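Local coordinates for protein oligopeptide ABC transporter OppAIV (Borrelia burgdorferi B31, PDB 4GL8) that probably binds oligopeptides outside the inner membrane and delivers them to an ABC transporter for uptake, at residues D50-G55 / E406-Y411; S54-Q59 / I239-T244; S425-D430 / T446-Y451. All coordinates share one frame; numbering follows the deposited sequence.

Contact 1 (D50-G55 / E406-Y411); sequences DTVGSG and EEWSTY
Two first torsions bring Asp50 and Trp408 together: the indole of Trp408 extends with CG anti to the backbone N (chi1 -173°), while the carboxylate of Asp50 is tucked between its own backbone N and carbonyl carbon (chi1 77°), turned back over the start of helix 51-57. Trp408 NE1 then donates to Asp50 OD2 over 3.0 Å in a nearly straight bond, with an N-H...O angle of 162°. The oxygen lies at the indole edge, in the ring plane, yet the N-H meets OD2 from well above the carboxylate plane, since the two planes are strongly turned against each other. From the opposite face of that carboxylate Gly53 N reaches Asp50 OD2 at 2.9 Å; a weak bond from Val52 N to OD2 is added. One buried oxygen is thus gripped by the indole and by the first turn of the helix, which fixes the rotation of the carboxylate and would be expected to steady its negative charge. Alongside, Val52 CG2 packs obliquely against the indole, 4.0 Å from Trp408 CE2, and Asp50 CB lies 3.8 Å from Trp408 CZ2. Trp408 itself opens helix 408-417, where Glu407 OE1 accepts from Ser409 N. The bound peptide packs its backbone on Trp408 and is hydrogen-bonded by the backbone of Thr51. The arrangement is an Asp N-cap at the start of helix 51-57 whose capping oxygen also accepts from the indole of Trp408, beside the bound peptide.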
ATOM      1  N   ASP A  50      -1.691   2.298  -4.856  1.00 19.08           N
ATOM      2  CA  ASP A  50      -2.061   3.203  -3.753  1.00 19.14           C
ATOM      3  C   ASP A  50      -3.212   2.609  -2.957  1.00 18.59           C
ATOM      4  O   ASP A  50      -3.980   1.828  -3.507  1.00 17.91           O
ATOM      5  CB  ASP A  50      -2.439   4.574  -4.305  1.00 19.25           C
ATOM      6  CG  ASP A  50      -3.805   4.589  -4.901  1.00 19.42           C
ATOM      7  OD1 ASP A  50      -3.944   4.228  -6.085  1.00 19.71           O
ATOM      8  OD2 ASP A  50      -4.739   4.971  -4.184  1.00 19.72           O
ATOM      9  N   THR A  51      -3.300   2.934  -1.667  1.00 18.48           N
ATOM     10  CA  THR A  51      -4.295   2.298  -0.784  1.00 19.37           C
ATOM     11  C   THR A  51      -5.756   2.715  -1.029  1.00 19.83           C
ATOM     12  O   THR A  51      -6.668   1.988  -0.625  1.00 19.91           O
ATOM     13  CB  THR A  51      -4.014   2.551   0.725  1.00 19.41           C
ATOM     14  OG1 THR A  51      -3.891   3.952   0.949  1.00 20.03           O
ATOM     15  CG2 THR A  51      -2.728   1.892   1.124  1.00 19.51           C
ATOM     16  N   VAL A  52      -5.983   3.856  -1.671  1.00 20.00           N
ATOM     17  CA  VAL A  52      -7.337   4.272  -1.957  1.00 21.06           C
ATOM     18  C   VAL A  52      -7.923   3.461  -3.111  1.00 20.19           C
ATOM     19  O   VAL A  52      -8.977   2.825  -2.980  1.00 20.13           O
ATOM     20  CB  VAL A  52      -7.430   5.775  -2.243  1.00 22.08           C
ATOM     21  CG1 VAL A  52      -8.887   6.156  -2.435  1.00 22.36           C
ATOM     22  CG2 VAL A  52      -6.843   6.544  -1.077  1.00 22.89           C
ATOM     23  N   GLY A  53      -7.236   3.452  -4.229  1.00 20.29           N
ATOM     24  CA  GLY A  53      -7.629   2.566  -5.310  1.00 20.97           C
ATOM     25  C   GLY A  53      -7.745   1.111  -4.856  1.00 21.95           C
ATOM     26  O   GLY A  53      -8.691   0.411  -5.229  1.00 21.70           O
ATOM     27  N   SER A  54      -6.791   0.659  -4.046  1.00 22.22           N
ATOM     28  CA  SER A  54      -6.780  -0.731  -3.598  1.00 23.96           C
ATOM     29  C   SER A  54      -7.999  -1.095  -2.753  1.00 24.09           C
ATOM     30  O   SER A  54      -8.562  -2.177  -2.919  1.00 25.46           O
ATOM     31  CB  SER A  54      -5.534  -1.036  -2.773  1.00 24.02           C
ATOM     32  OG  SER A  54      -5.512  -2.409  -2.496  1.00 26.07           O
ATOM     33  N   GLY A  55      -8.379  -0.200  -1.847  1.00 23.08           N
ATOM     34  CA  GLY A  55      -9.478  -0.449  -0.947  1.00 23.62           C
ATOM     35  C   GLY A  55     -10.817  -0.504  -1.661  1.00 24.31           C
ATOM     36  O   GLY A  55     -11.711  -1.269  -1.284  1.00 25.74           O
ATOM     37  N   GLU A 406      -0.069  18.476  -2.617  1.00 24.10           N
ATOM     38  CA  GLU A 406      -0.548  18.012  -3.914  1.00 24.48           C
ATOM     39  C   GLU A 406      -1.758  17.099  -3.737  1.00 24.02           C
ATOM     40  O   GLU A 406      -1.850  16.341  -2.779  1.00 23.44           O
ATOM     41  CB  GLU A 406       0.579  17.268  -4.660  1.00 24.08           C
ATOM     42  CG  GLU A 406       1.710  18.162  -5.153  1.00 23.85           C
ATOM     43  CD  GLU A 406       2.788  17.423  -5.930  1.00 23.88           C
ATOM     44  OE1 GLU A 406       2.986  16.191  -5.781  1.00 23.04           O
ATOM     45  OE2 GLU A 406       3.474  18.091  -6.723  1.00 25.71           O
ATOM     46  N   GLU A 407      -2.691  17.202  -4.665  1.00 24.21           N
ATOM     47  CA  GLU A 407      -3.812  16.298  -4.730  1.00 24.78           C
ATOM     48  C   GLU A 407      -3.260  14.878  -4.961  1.00 23.01           C
ATOM     49  O   GLU A 407      -2.219  14.703  -5.595  1.00 21.67           O
ATOM     50  CB  GLU A 407      -4.760  16.704  -5.871  1.00 26.81           C
ATOM     51  CG  GLU A 407      -6.131  16.017  -5.867  1.00 28.56           C
ATOM     52  CD  GLU A 407      -6.169  14.638  -6.541  1.00 29.96           C
ATOM     53  OE1 GLU A 407      -5.370  14.358  -7.480  1.00 30.82           O
ATOM     54  OE2 GLU A 407      -7.016  13.801  -6.135  1.00 30.77           O
ATOM     55  N   TRP A 408      -3.995  13.897  -4.459  1.00 22.20           N
ATOM     56  CA  TRP A 408      -3.583  12.520  -4.371  1.00 21.58           C
ATOM     57  C   TRP A 408      -2.943  11.981  -5.654  1.00 21.60           C
ATOM     58  O   TRP A 408      -1.859  11.433  -5.581  1.00 20.97           O
ATOM     59  CB  TRP A 408      -4.775  11.656  -3.952  1.00 22.19           C
ATOM     60  CG  TRP A 408      -4.441  10.147  -3.639  1.00 22.38           C
ATOM     61  CD1 TRP A 408      -5.000   9.058  -4.220  1.00 22.50           C
ATOM     62  CD2 TRP A 408      -3.544   9.640  -2.635  1.00 21.58           C
ATOM     63  NE1 TRP A 408      -4.505   7.916  -3.677  1.00 22.77           N
ATOM     64  CE2 TRP A 408      -3.605   8.234  -2.699  1.00 21.92           C
ATOM     65  CE3 TRP A 408      -2.669  10.242  -1.717  1.00 20.78           C
ATOM     66  CZ2 TRP A 408      -2.835   7.405  -1.876  1.00 21.47           C
ATOM     67  CZ3 TRP A 408      -1.911   9.448  -0.917  1.00 20.78           C
ATOM     68  CH2 TRP A 408      -2.003   8.016  -0.991  1.00 20.95           C
ATOM     69  N   SER A 409      -3.577  12.158  -6.811  1.00 22.26           N
ATOM     70  CA  SER A 409      -3.005  11.679  -8.088  1.00 22.79           C
ATOM     71  C   SER A 409      -1.704  12.332  -8.434  1.00 21.97           C
ATOM     72  O   SER A 409      -0.804  11.675  -8.923  1.00 22.84           O
ATOM     73  CB  SER A 409      -3.972  11.884  -9.264  1.00 24.31           C
ATOM     74  OG  SER A 409      -5.022  10.926  -9.198  1.00 26.15           O
ATOM     75  N   THR A 410      -1.618  13.632  -8.237  1.00 21.97           N
ATOM     76  CA  THR A 410      -0.390  14.363  -8.510  1.00 21.75           C
ATOM     77  C   THR A 410       0.693  13.921  -7.529  1.00 20.44           C
ATOM     78  O   THR A 410       1.835  13.782  -7.898  1.00 19.83           O
ATOM     79  CB  THR A 410      -0.636  15.888  -8.417  1.00 22.53           C
ATOM     80  OG1 THR A 410      -1.609  16.275  -9.405  1.00 23.73           O
ATOM     81  CG2 THR A 410       0.686  16.728  -8.651  1.00 22.27           C
ATOM     82  N   TYR A 411       0.327  13.732  -6.267  1.00 19.73           N
ATOM     83  CA  TYR A 411       1.276  13.276  -5.245  1.00 18.75           C
ATOM     84  C   TYR A 411       1.913  11.927  -5.595  1.00 18.04           C
ATOM     85  O   TYR A 411       3.120  11.759  -5.461  1.00 17.58           O
ATOM     86  CB  TYR A 411       0.581  13.190  -3.888  1.00 18.76           C
ATOM     87  CG  TYR A 411       1.327  12.364  -2.863  1.00 18.71           C
ATOM     88  CD1 TYR A 411       2.369  12.908  -2.132  1.00 18.35           C
ATOM     89  CD2 TYR A 411       0.972  11.057  -2.610  1.00 18.85           C
ATOM     90  CE1 TYR A 411       3.036  12.169  -1.182  1.00 17.94           C
ATOM     91  CE2 TYR A 411       1.633  10.299  -1.658  1.00 18.87           C
ATOM     92  CZ  TYR A 411       2.666  10.852  -0.952  1.00 18.74           C
ATOM     93  OH  TYR A 411       3.321  10.090  -0.000  1.00 18.54           O
TER

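Contact 2 (S54-Q59 / I239-T244); sequences SGIVSQ and IIFFVT
The phenyl ring of Phe241 carries Ile56 on one face and Gln59 at its edge. Ile56 CG1 stands 3.7 Å from the ring centroid and just 6° off the normal, a CH-pi contact centred so well that its distances to the six ring carbons differ little, the shortest being 3.8 Å to Phe241 CZ. Gln59 CG approaches near the ring plane, 4.2 Å from the same Phe241 CZ. The isoleucine reaches the face because CG1 lies anti to its carbonyl carbon, beside the backbone N (chi1 -69°); the two side chains run past each other in opposite directions. Gln59 is folded back, so that its CG faces the ring while the amide turns toward the helix: Gln59 NE2 donates to Gly55 O at 2.9 Å, and that oxygen lies in the amide plane and receives the donor almost head-on. The same NE2 also bonds to Phe520 O, and OE1 accepts from Leu522 N, so both ends of this buried amide are satisfied and its rotation is fixed. Across the interface itself the contact is entirely apolar. Phe241 belongs to strand 238-242, which pairs in parallel with strand 31-35 and antiparallel with strand 219-224; Leu34 and Leu222 of those two neighbours also touch the Phe241 side chain. Ile56 of helix 51-57 and the nearby Gln59 therefore pack onto strand 238-242 and its two neighbours.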
ATOM      1  N   SER A  54      -6.791   0.659  -4.046  1.00 22.22           N
ATOM      2  CA  SER A  54      -6.780  -0.731  -3.598  1.00 23.96           C
ATOM      3  C   SER A  54      -7.999  -1.095  -2.753  1.00 24.09           C
ATOM      4  O   SER A  54      -8.562  -2.177  -2.919  1.00 25.46           O
ATOM      5  CB  SER A  54      -5.534  -1.036  -2.773  1.00 24.02           C
ATOM      6  OG  SER A  54      -5.512  -2.409  -2.496  1.00 26.07           O
ATOM      7  N   GLY A  55      -8.379  -0.200  -1.847  1.00 23.08           N
ATOM      8  CA  GLY A  55      -9.478  -0.449  -0.947  1.00 23.62           C
ATOM      9  C   GLY A  55     -10.817  -0.504  -1.661  1.00 24.31           C
ATOM     10  O   GLY A  55     -11.711  -1.269  -1.284  1.00 25.74           O
ATOM     11  N   ILE A  56     -10.938   0.284  -2.724  1.00 23.30           N
ATOM     12  CA  ILE A  56     -12.124   0.274  -3.544  1.00 22.65           C
ATOM     13  C   ILE A  56     -12.144  -0.966  -4.459  1.00 23.07           C
ATOM     14  O   ILE A  56     -13.131  -1.706  -4.502  1.00 23.84           O
ATOM     15  CB  ILE A  56     -12.219   1.600  -4.329  1.00 22.43           C
ATOM     16  CG1 ILE A  56     -12.511   2.744  -3.366  1.00 22.98           C
ATOM     17  CG2 ILE A  56     -13.300   1.537  -5.397  1.00 22.80           C
ATOM     18  CD1 ILE A  56     -12.180   4.095  -3.921  1.00 23.37           C
ATOM     19  N   VAL A  57     -11.069  -1.185  -5.195  1.00 22.96           N
ATOM     20  CA  VAL A  57     -11.025  -2.256  -6.179  1.00 23.98           C
ATOM     21  C   VAL A  57     -11.212  -3.623  -5.536  1.00 24.16           C
ATOM     22  O   VAL A  57     -11.764  -4.523  -6.149  1.00 24.84           O
ATOM     23  CB  VAL A  57      -9.692  -2.231  -6.970  1.00 24.91           C
ATOM     24  CG1 VAL A  57      -8.870  -3.495  -6.799  1.00 26.24           C
ATOM     25  CG2 VAL A  57      -9.943  -2.004  -8.417  1.00 26.12           C
ATOM     26  N   SER A  58     -10.734  -3.771  -4.309  1.00 24.63           N
ATOM     27  CA  SER A  58     -10.887  -5.007  -3.585  1.00 25.84           C
ATOM     28  C   SER A  58     -12.370  -5.311  -3.301  1.00 25.50           C
ATOM     29  O   SER A  58     -12.712  -6.483  -3.091  1.00 26.36           O
ATOM     30  CB  SER A  58     -10.029  -4.992  -2.307  1.00 28.30           C
ATOM     31  OG  SER A  58     -10.623  -4.115  -1.325  1.00 33.71           O
ATOM     32  N   GLN A  59     -13.258  -4.294  -3.358  1.00 23.79           N
ATOM     33  CA  GLN A  59     -14.689  -4.537  -3.189  1.00 23.24           C
ATOM     34  C   GLN A  59     -15.346  -5.011  -4.472  1.00 23.55           C
ATOM     35  O   GLN A  59     -16.505  -5.405  -4.446  1.00 23.62           O
ATOM     36  CB  GLN A  59     -15.441  -3.306  -2.683  1.00 23.56           C
ATOM     37  CG  GLN A  59     -14.762  -2.554  -1.561  1.00 22.98           C
ATOM     38  CD  GLN A  59     -14.398  -3.454  -0.401  1.00 23.32           C
ATOM     39  OE1 GLN A  59     -15.231  -4.201   0.109  1.00 22.53           O
ATOM     40  NE2 GLN A  59     -13.133  -3.408   0.007  1.00 23.60           N
ATOM     41  N   ILE A 239     -22.859   0.761  -1.975  1.00 25.45           N
ATOM     42  CA  ILE A 239     -21.869   1.428  -1.162  1.00 24.41           C
ATOM     43  C   ILE A 239     -21.500   2.716  -1.851  1.00 24.68           C
ATOM     44  O   ILE A 239     -21.220   2.711  -3.041  1.00 26.34           O
ATOM     45  CB  ILE A 239     -20.621   0.563  -0.957  1.00 23.73           C
ATOM     46  CG1 ILE A 239     -20.963  -0.610  -0.061  1.00 23.71           C
ATOM     47  CG2 ILE A 239     -19.479   1.380  -0.362  1.00 22.52           C
ATOM     48  CD1 ILE A 239     -19.909  -1.685  -0.130  1.00 24.35           C
ATOM     49  N   ILE A 240     -21.514   3.818  -1.112  1.00 24.69           N
ATOM     50  CA  ILE A 240     -21.057   5.090  -1.639  1.00 25.34           C
ATOM     51  C   ILE A 240     -19.758   5.543  -0.953  1.00 24.92           C
ATOM     52  O   ILE A 240     -19.740   5.805   0.251  1.00 22.75           O
ATOM     53  CB  ILE A 240     -22.130   6.208  -1.513  1.00 26.27           C
ATOM     54  CG1 ILE A 240     -23.433   5.812  -2.239  1.00 27.31           C
ATOM     55  CG2 ILE A 240     -21.587   7.522  -2.101  1.00 26.24           C
ATOM     56  CD1 ILE A 240     -24.564   6.820  -2.040  1.00 28.26           C
ATOM     57  N   PHE A 241     -18.684   5.647  -1.747  1.00 25.35           N
ATOM     58  CA  PHE A 241     -17.421   6.227  -1.286  1.00 25.16           C
ATOM     59  C   PHE A 241     -17.468   7.719  -1.526  1.00 27.42           C
ATOM     60  O   PHE A 241     -17.474   8.151  -2.669  1.00 28.98           O
ATOM     61  CB  PHE A 241     -16.217   5.659  -2.043  1.00 23.99           C
ATOM     62  CG  PHE A 241     -15.894   4.251  -1.693  1.00 22.83           C
ATOM     63  CD1 PHE A 241     -15.107   3.965  -0.591  1.00 22.28           C
ATOM     64  CD2 PHE A 241     -16.390   3.209  -2.435  1.00 22.37           C
ATOM     65  CE1 PHE A 241     -14.801   2.662  -0.260  1.00 21.48           C
ATOM     66  CE2 PHE A 241     -16.095   1.902  -2.104  1.00 21.47           C
ATOM     67  CZ  PHE A 241     -15.296   1.627  -1.018  1.00 21.36           C
ATOM     68  N   PHE A 242     -17.520   8.501  -0.453  1.00 29.68           N
ATOM     69  CA  PHE A 242     -17.438   9.949  -0.550  1.00 33.43           C
ATOM     70  C   PHE A 242     -15.995  10.381  -0.488  1.00 33.90           C
ATOM     71  O   PHE A 242     -15.247  10.015   0.409  1.00 34.66           O
ATOM     72  CB  PHE A 242     -18.229  10.626   0.561  1.00 37.05           C
ATOM     73  CG  PHE A 242     -19.676  10.775   0.254  1.00 40.44           C
ATOM     74  CD1 PHE A 242     -20.138  11.902  -0.417  1.00 43.38           C
ATOM     75  CD2 PHE A 242     -20.588   9.782   0.620  1.00 43.29           C
ATOM     76  CE1 PHE A 242     -21.491  12.044  -0.707  1.00 45.97           C
ATOM     77  CE2 PHE A 242     -21.944   9.919   0.337  1.00 45.02           C
ATOM     78  CZ  PHE A 242     -22.395  11.053  -0.325  1.00 46.18           C
ATOM     79  N   VAL A 243     -15.596  11.136  -1.490  1.00 36.08           N
ATOM     80  CA  VAL A 243     -14.258  11.660  -1.569  1.00 37.45           C
ATOM     81  C   VAL A 243     -14.274  13.055  -0.958  1.00 40.17           C
ATOM     82  O   VAL A 243     -15.249  13.812  -1.135  1.00 43.57           O
ATOM     83  CB  VAL A 243     -13.823  11.780  -3.022  1.00 38.50           C
ATOM     84  CG1 VAL A 243     -12.478  12.478  -3.097  1.00 41.22           C
ATOM     85  CG2 VAL A 243     -13.784  10.402  -3.655  1.00 37.63           C
ATOM     86  N   THR A 244     -13.219  13.367  -0.217  1.00 39.71           N
ATOM     87  CA  THR A 244     -12.931  14.721   0.252  1.00 40.58           C
ATOM     88  C   THR A 244     -11.689  14.636   1.125  1.00 41.83           C
ATOM     89  O   THR A 244     -11.557  13.698   1.916  1.00 41.25           O
ATOM     90  CB  THR A 244     -14.089  15.393   1.032  1.00 40.04           C
ATOM     91  OG1 THR A 244     -13.628  16.607   1.635  1.00 38.69           O
ATOM     92  CG2 THR A 244     -14.631  14.492   2.107  1.00 39.49           C
TER

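Contact 3 (S425-D430 / T446-Y451); sequences SGWSGD and TSFSSY
Trp427 and Phe448 bury equal areas, 54 Å² each, and theirs is the one side-chain pair in close touch between the two segments. The outer corner of the indole does the touching: Trp427 CZ3 comes to 3.5 Å from Phe448 CB, with Phe448 CG only slightly farther from it, and the adjacent Trp427 CH2 also lies against Phe448 CG. The phenylalanine is therefore met at the root of its side chain as much as on its ring. Centroids of the indole six-membered ring and the phenyl ring are 5.4 Å apart and the planes are inclined at 47°, an oblique arrangement. Both side chains leave their backbones toward the other segment. Trp427 CG is anti to the backbone N (chi1 -168°), extending the indole from strand 422-428 so that its benzo end, rather than NE1, arrives at Phe448. In this solute-binding protein the strand runs antiparallel to strand 287-293 and continues into the peptide site: Trp427 packs on the backbone of the bound peptide, Ser428 makes backbone hydrogen bonds to it, and Asp430 OD1 is hydrogen-bonded to it as well. The pair joins this ligand-contacting tryptophan to the loop between helices 435-438 and 456-466. In that loop Ser449 N bonds to Thr446 O at 3.1 Å, closing a turn around Phe448. Arg415 NH2 adds a polar tie between the segments, donating to both Gly426 O and Phe448 O, and the Trp427 side chain also touches Ile440.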
ATOM      1  N   SER A 425       6.043  10.401   2.858  1.00 19.09           N
ATOM      2  CA  SER A 425       6.003   9.125   2.179  1.00 20.35           C
ATOM      3  C   SER A 425       5.585   8.053   3.174  1.00 22.32           C
ATOM      4  O   SER A 425       4.935   8.351   4.164  1.00 24.00           O
ATOM      5  CB  SER A 425       7.394   8.902   1.549  1.00 20.09           C
ATOM      6  OG  SER A 425       7.445   7.772   0.737  1.00 20.54           O
ATOM      7  N   GLY A 426       6.003   6.815   2.956  1.00 24.26           N
ATOM      8  CA  GLY A 426       5.517   5.699   3.741  1.00 24.83           C
ATOM      9  C   GLY A 426       4.919   4.639   2.839  1.00 24.83           C
ATOM     10  O   GLY A 426       4.746   4.856   1.632  1.00 24.31           O
ATOM     11  N   TRP A 427       4.572   3.509   3.450  1.00 19.71           N
ATOM     12  CA  TRP A 427       4.276   2.324   2.709  1.00 18.85           C
ATOM     13  C   TRP A 427       3.359   1.486   3.528  1.00 18.95           C
ATOM     14  O   TRP A 427       3.554   1.326   4.708  1.00 18.08           O
ATOM     15  CB  TRP A 427       5.554   1.549   2.444  1.00 18.10           C
ATOM     16  CG  TRP A 427       5.434   0.445   1.459  1.00 17.65           C
ATOM     17  CD1 TRP A 427       5.567  -0.898   1.708  1.00 17.40           C
ATOM     18  CD2 TRP A 427       5.189   0.570   0.054  1.00 17.37           C
ATOM     19  NE1 TRP A 427       5.413  -1.611   0.549  1.00 17.39           N
ATOM     20  CE2 TRP A 427       5.193  -0.731  -0.486  1.00 17.32           C
ATOM     21  CE3 TRP A 427       4.993   1.658  -0.799  1.00 17.48           C
ATOM     22  CZ2 TRP A 427       5.006  -0.977  -1.856  1.00 17.56           C
ATOM     23  CZ3 TRP A 427       4.783   1.420  -2.159  1.00 17.43           C
ATOM     24  CH2 TRP A 427       4.793   0.117  -2.672  1.00 17.64           C
ATOM     25  N   SER A 428       2.344   0.975   2.877  1.00 19.70           N
ATOM     26  CA  SER A 428       1.472   0.009   3.472  1.00 20.95           C
ATOM     27  C   SER A 428       1.839  -1.340   2.865  1.00 19.93           C
ATOM     28  O   SER A 428       1.899  -1.481   1.632  1.00 20.80           O
ATOM     29  CB  SER A 428       0.009   0.412   3.217  1.00 22.27           C
ATOM     30  OG  SER A 428      -0.766  -0.712   2.898  1.00 25.09           O
ATOM     31  N   GLY A 429       2.126  -2.305   3.735  1.00 18.75           N
ATOM     32  CA  GLY A 429       2.496  -3.667   3.361  1.00 18.41           C
ATOM     33  C   GLY A 429       1.486  -4.328   2.445  1.00 18.93           C
ATOM     34  O   GLY A 429       0.269  -4.225   2.649  1.00 19.48           O
ATOM     35  N   ASP A 430       2.001  -4.968   1.407  1.00 18.71           N
ATOM     36  CA  ASP A 430       1.183  -5.623   0.412  1.00 19.09           C
ATOM     37  C   ASP A 430       1.049  -7.102   0.724  1.00 19.63           C
ATOM     38  O   ASP A 430       0.251  -7.764   0.097  1.00 21.58           O
ATOM     39  CB  ASP A 430       1.816  -5.437  -0.972  1.00 18.94           C
ATOM     40  CG  ASP A 430       1.902  -3.955  -1.395  1.00 19.78           C
ATOM     41  OD1 ASP A 430       0.941  -3.182  -1.129  1.00 18.79           O
ATOM     42  OD2 ASP A 430       2.935  -3.583  -2.006  1.00 21.40           O
ATOM     43  N   THR A 446      12.831   2.196  -6.478  1.00 20.47           N
ATOM     44  CA  THR A 446      12.908   3.388  -5.621  1.00 20.19           C
ATOM     45  C   THR A 446      11.906   4.474  -6.024  1.00 20.44           C
ATOM     46  O   THR A 446      11.804   5.514  -5.367  1.00 20.01           O
ATOM     47  CB  THR A 446      14.348   3.942  -5.632  1.00 21.05           C
ATOM     48  OG1 THR A 446      14.767   4.192  -6.979  1.00 20.57           O
ATOM     49  CG2 THR A 446      15.296   2.911  -5.028  1.00 20.84           C
ATOM     50  N   SER A 447      11.185   4.238  -7.120  1.00 20.31           N
ATOM     51  CA  SER A 447       9.905   4.918  -7.353  1.00 21.08           C
ATOM     52  C   SER A 447       9.031   4.973  -6.094  1.00 20.33           C
ATOM     53  O   SER A 447       8.324   5.961  -5.870  1.00 20.79           O
ATOM     54  CB  SER A 447       9.106   4.234  -8.458  1.00 20.48           C
ATOM     55  OG  SER A 447       9.497   4.774  -9.675  1.00 21.30           O
ATOM     56  N   PHE A 448       9.070   3.906  -5.305  1.00 20.11           N
ATOM     57  CA  PHE A 448       8.243   3.797  -4.097  1.00 20.33           C
ATOM     58  C   PHE A 448       8.949   4.159  -2.791  1.00 19.77           C
ATOM     59  O   PHE A 448       8.333   4.094  -1.707  1.00 19.33           O
ATOM     60  CB  PHE A 448       7.624   2.385  -4.017  1.00 21.28           C
ATOM     61  CG  PHE A 448       6.794   2.041  -5.220  1.00 23.01           C
ATOM     62  CD1 PHE A 448       5.669   2.793  -5.537  1.00 24.47           C
ATOM     63  CD2 PHE A 448       7.160   1.013  -6.077  1.00 26.15           C
ATOM     64  CE1 PHE A 448       4.898   2.512  -6.675  1.00 26.83           C
ATOM     65  CE2 PHE A 448       6.405   0.728  -7.222  1.00 27.20           C
ATOM     66  CZ  PHE A 448       5.276   1.490  -7.531  1.00 27.39           C
ATOM     67  N   SER A 449      10.207   4.573  -2.870  1.00 18.86           N
ATOM     68  CA  SER A 449      10.915   5.025  -1.677  1.00 19.12           C
ATOM     69  C   SER A 449      11.624   6.347  -1.976  1.00 19.25           C
ATOM     70  O   SER A 449      10.968   7.343  -2.182  1.00 19.41           O
ATOM     71  CB  SER A 449      11.880   3.945  -1.156  1.00 18.68           C
ATOM     72  OG  SER A 449      12.859   3.617  -2.127  1.00 18.45           O
ATOM     73  N   SER A 450      12.957   6.337  -2.036  1.00 19.82           N
ATOM     74  CA  SER A 450      13.743   7.549  -2.191  1.00 19.80           C
ATOM     75  C   SER A 450      14.414   7.535  -3.537  1.00 20.40           C
ATOM     76  O   SER A 450      15.243   6.666  -3.829  1.00 20.36           O
ATOM     77  CB  SER A 450      14.792   7.655  -1.095  1.00 19.94           C
ATOM     78  OG  SER A 450      14.215   8.125   0.105  1.00 19.81           O
ATOM     79  N   TYR A 451      14.067   8.514  -4.355  1.00 21.09           N
ATOM     80  CA  TYR A 451      14.427   8.486  -5.751  1.00 22.58           C
ATOM     81  C   TYR A 451      15.932   8.458  -5.882  1.00 22.29           C
ATOM     82  O   TYR A 451      16.622   9.271  -5.276  1.00 21.99           O
ATOM     83  CB  TYR A 451      13.866   9.706  -6.451  1.00 24.77           C
ATOM     84  CG  TYR A 451      13.891   9.586  -7.934  1.00 27.37           C
ATOM     85  CD1 TYR A 451      12.910   8.854  -8.602  1.00 29.13           C
ATOM     86  CD2 TYR A 451      14.892  10.178  -8.674  1.00 31.00           C
ATOM     87  CE1 TYR A 451      12.922   8.734  -9.977  1.00 31.32           C
ATOM     88  CE2 TYR A 451      14.912  10.074 -10.053  1.00 34.09           C
ATOM     89  CZ  TYR A 451      13.917   9.343 -10.690  1.00 33.70           C
ATOM     90  OH  TYR A 451      13.933   9.216 -12.045  1.00 40.45           O
TER

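In the fold
Contacts 1 and 2 both draw on helix 51-57 and share Ser54 and Gly55; with centres 12 Å apart, contact 1 holds the start of the helix and contact 2 its later part, against strand 238-242. Contacts 1 and 3 have centres 13 Å apart and touch directly: Tyr411 OH is 3.6 Å from Ser425 CA, and Thr51 CG2 is 3.7 Å from Ser428 OG. Helix 408-417 leads into strand 422-428 along the chain. Contacts 1 and 3 both border the bound peptide. Contacts 2 and 3 are about 22 Å apart between centres and do not touch, their nearest atoms being about 7 Å apart.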